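Local coordinates for predicted flavin-nucleotide-binding protein from COG3576 family structurally related to pyridoxine 5'-phosphate oxidase (Lactobacillus delbrueckii subsp. bulgaricus, PDB 2HTD) that probably binds a flavin nucleotide and may act as an oxidoreductase related to pyridoxamine 5'-phosphate oxidase, although its substrate is not established, at residues L68-K73 / V131-E136. Residues are numbered along the deposited sequence; the frame is centred on the assembly and turned at random.
Sequences LQYLEK and VNLNIE. With SO4 (sulfate ion), chain I.
Tyr70 and Val131 face each other as a hydrogen-bonded pair of two antiparallel strands, 67-72 and 129-139, and illustrate how such pairing brings side chains together on one face of a sheet. Their backbones exchange two bonds, Tyr70 N to Val131 O and Val131 N to Tyr70 O, both 2.9 Å; Leu68 and Leu133 repeat the pattern two residues along. From its CB, the tyrosine takes the uncommon first torsion that sets CG between the backbone N and the carbonyl carbon (chi1 71°), and the ring then runs alongside Val131. CD1 meets Leu133 CD1, which lies near the ring plane at its edge. Next along that side, Tyr70 CE1 comes within 3.6 Å of Val131 CB, which sits over one face in a CH-pi contact, displaced toward the rim. On the ring's other side CE2 reaches Val131 CG2; CZ meets both Val131 CB and CG2, and OH ends near the two valine methyls, a buried hydroxyl with no polar partner in the model. On this same face, Leu68 CB packs against Leu133 CB, while Leu68 CG approaches Ile135 CD1 at 4.2 Å.

On the opposite face, Gln69 and Asn132, a non-hydrogen-bonded pair, join through their polar ends. The extended Gln69 chain lies beside that of Asn132 and delivers Gln69 NE2 to Asn132 OD1 at 2.8 Å. This bond is nearly straight (173°) and lies in the glutamine's amide plane, yet the two amides are turned 49° apart. Asn132 ND2 is hydrogen-bonded to Tyr115 OH, from helix 114-120.

Strand 129-139 is flanked by 67-72 and 99-110, and 67-72 borders 61-64; Leu68 and Leu133 also touch Leu90 of the non-adjacent strand 88-94, as fits the curled, barrel-like sheet of pyridoxamine 5'-phosphate oxidase relatives.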
# COMPACT_ATOMS: atom_id res chain seq x y z
N LEU B 68 -11.33 7.30 10.18
CA LEU B 68 -10.17 6.73 10.79
C LEU B 68 -9.25 7.83 11.26
O LEU B 68 -9.44 8.99 10.92
CB LEU B 68 -9.41 5.85 9.80
CG LEU B 68 -10.28 4.78 9.11
CD1 LEU B 68 -9.57 4.24 7.88
CD2 LEU B 68 -10.62 3.68 10.06
N GLN B 69 -8.24 7.46 12.04
CA GLN B 69 -7.28 8.42 12.55
C GLN B 69 -5.93 7.76 12.78
O GLN B 69 -5.88 6.61 13.23
CB GLN B 69 -7.82 9.01 13.85
CG GLN B 69 -6.91 10.04 14.50
CD GLN B 69 -7.48 10.56 15.78
OE1 GLN B 69 -7.33 9.96 16.84
NE2 GLN B 69 -8.16 11.70 15.70
N TYR B 70 -4.83 8.47 12.53
CA TYR B 70 -3.53 7.98 12.89
C TYR B 70 -2.61 9.13 13.29
O TYR B 70 -2.95 10.30 13.07
CB TYR B 70 -2.91 7.16 11.77
CG TYR B 70 -2.47 7.94 10.53
CD1 TYR B 70 -3.36 8.19 9.52
CD2 TYR B 70 -1.16 8.35 10.38
CE1 TYR B 70 -2.97 8.88 8.40
CE2 TYR B 70 -0.75 9.06 9.26
CZ TYR B 70 -1.66 9.31 8.28
OH TYR B 70 -1.32 9.97 7.12
N LEU B 71 -1.47 8.79 13.89
CA LEU B 71 -0.48 9.76 14.25
C LEU B 71 0.59 9.81 13.20
O LEU B 71 1.10 8.78 12.75
CB LEU B 71 0.15 9.40 15.60
CG LEU B 71 -0.85 9.18 16.73
CD1 LEU B 71 -0.14 8.83 18.05
CD2 LEU B 71 -1.81 10.38 16.92
N GLU B 72 0.94 11.03 12.79
CA GLU B 72 2.03 11.23 11.88
C GLU B 72 3.24 11.67 12.69
O GLU B 72 3.31 12.82 13.14
CB GLU B 72 1.67 12.25 10.81
CG GLU B 72 2.77 12.47 9.79
CD GLU B 72 3.20 11.18 9.08
OE1 GLU B 72 2.32 10.48 8.54
OE2 GLU B 72 4.41 10.86 9.08
N LYS B 73 4.16 10.73 12.88
CA LYS B 73 5.34 10.95 13.71
C LYS B 73 6.56 11.30 12.89
O LYS B 73 7.38 12.07 13.31
CB LYS B 73 5.67 9.68 14.54
CG LYS B 73 4.50 9.13 15.40
CD LYS B 73 4.86 7.77 16.01
CE LYS B 73 3.68 7.10 16.69
NZ LYS B 73 4.02 5.68 17.16
N VAL B 131 -3.72 12.89 12.01
CA VAL B 131 -4.36 12.86 10.71
C VAL B 131 -5.67 12.11 10.83
O VAL B 131 -5.68 10.95 11.18
CB VAL B 131 -3.50 12.20 9.67
CG1 VAL B 131 -4.22 12.29 8.28
CG2 VAL B 131 -2.11 12.81 9.66
N ASN B 132 -6.77 12.78 10.53
CA ASN B 132 -8.08 12.16 10.44
C ASN B 132 -8.35 11.83 8.97
O ASN B 132 -7.99 12.58 8.09
CB ASN B 132 -9.16 13.09 10.97
CG ASN B 132 -9.23 13.10 12.50
OD1 ASN B 132 -8.26 12.94 13.17
ND2 ASN B 132 -10.40 13.35 13.03
N LEU B 133 -9.05 10.73 8.74
CA LEU B 133 -9.28 10.24 7.38
C LEU B 133 -10.77 10.06 7.23
O LEU B 133 -11.37 9.29 7.98
CB LEU B 133 -8.52 8.95 7.17
CG LEU B 133 -7.00 9.01 7.17
CD1 LEU B 133 -6.43 7.61 7.19
CD2 LEU B 133 -6.55 9.75 5.96
N ASN B 134 -11.33 10.74 6.25
CA ASN B 134 -12.74 10.71 5.96
C ASN B 134 -12.94 9.75 4.81
O ASN B 134 -12.54 10.00 3.67
CB ASN B 134 -13.28 12.08 5.57
CG ASN B 134 -12.82 13.20 6.50
OD1 ASN B 134 -12.66 13.00 7.71
ND2 ASN B 134 -12.58 14.38 5.93
N ILE B 135 -13.56 8.62 5.13
CA ILE B 135 -13.76 7.59 4.15
C ILE B 135 -14.72 8.06 3.08
O ILE B 135 -15.83 8.55 3.37
CB ILE B 135 -14.29 6.30 4.82
CG1 ILE B 135 -13.21 5.75 5.77
CG2 ILE B 135 -14.64 5.27 3.75
CD1 ILE B 135 -13.63 4.58 6.61
N GLU B 136 -14.28 7.93 1.84
CA GLU B 136 -15.10 8.23 0.67
C GLU B 136 -15.70 6.97 0.05
O GLU B 136 -16.83 6.99 -0.44
CB GLU B 136 -14.26 8.90 -0.42
CG GLU B 136 -13.80 10.28 -0.10
CD GLU B 136 -13.18 10.96 -1.33
OE1 GLU B 136 -12.69 10.24 -2.24
OE2 GLU B 136 -13.24 12.21 -1.40
S SO4 I . 3.27 4.68 13.22
O1 SO4 I . 3.42 4.31 14.64
O2 SO4 I . 4.26 5.72 12.85
O3 SO4 I . 3.71 3.55 12.36
O4 SO4 I . 1.89 5.11 12.94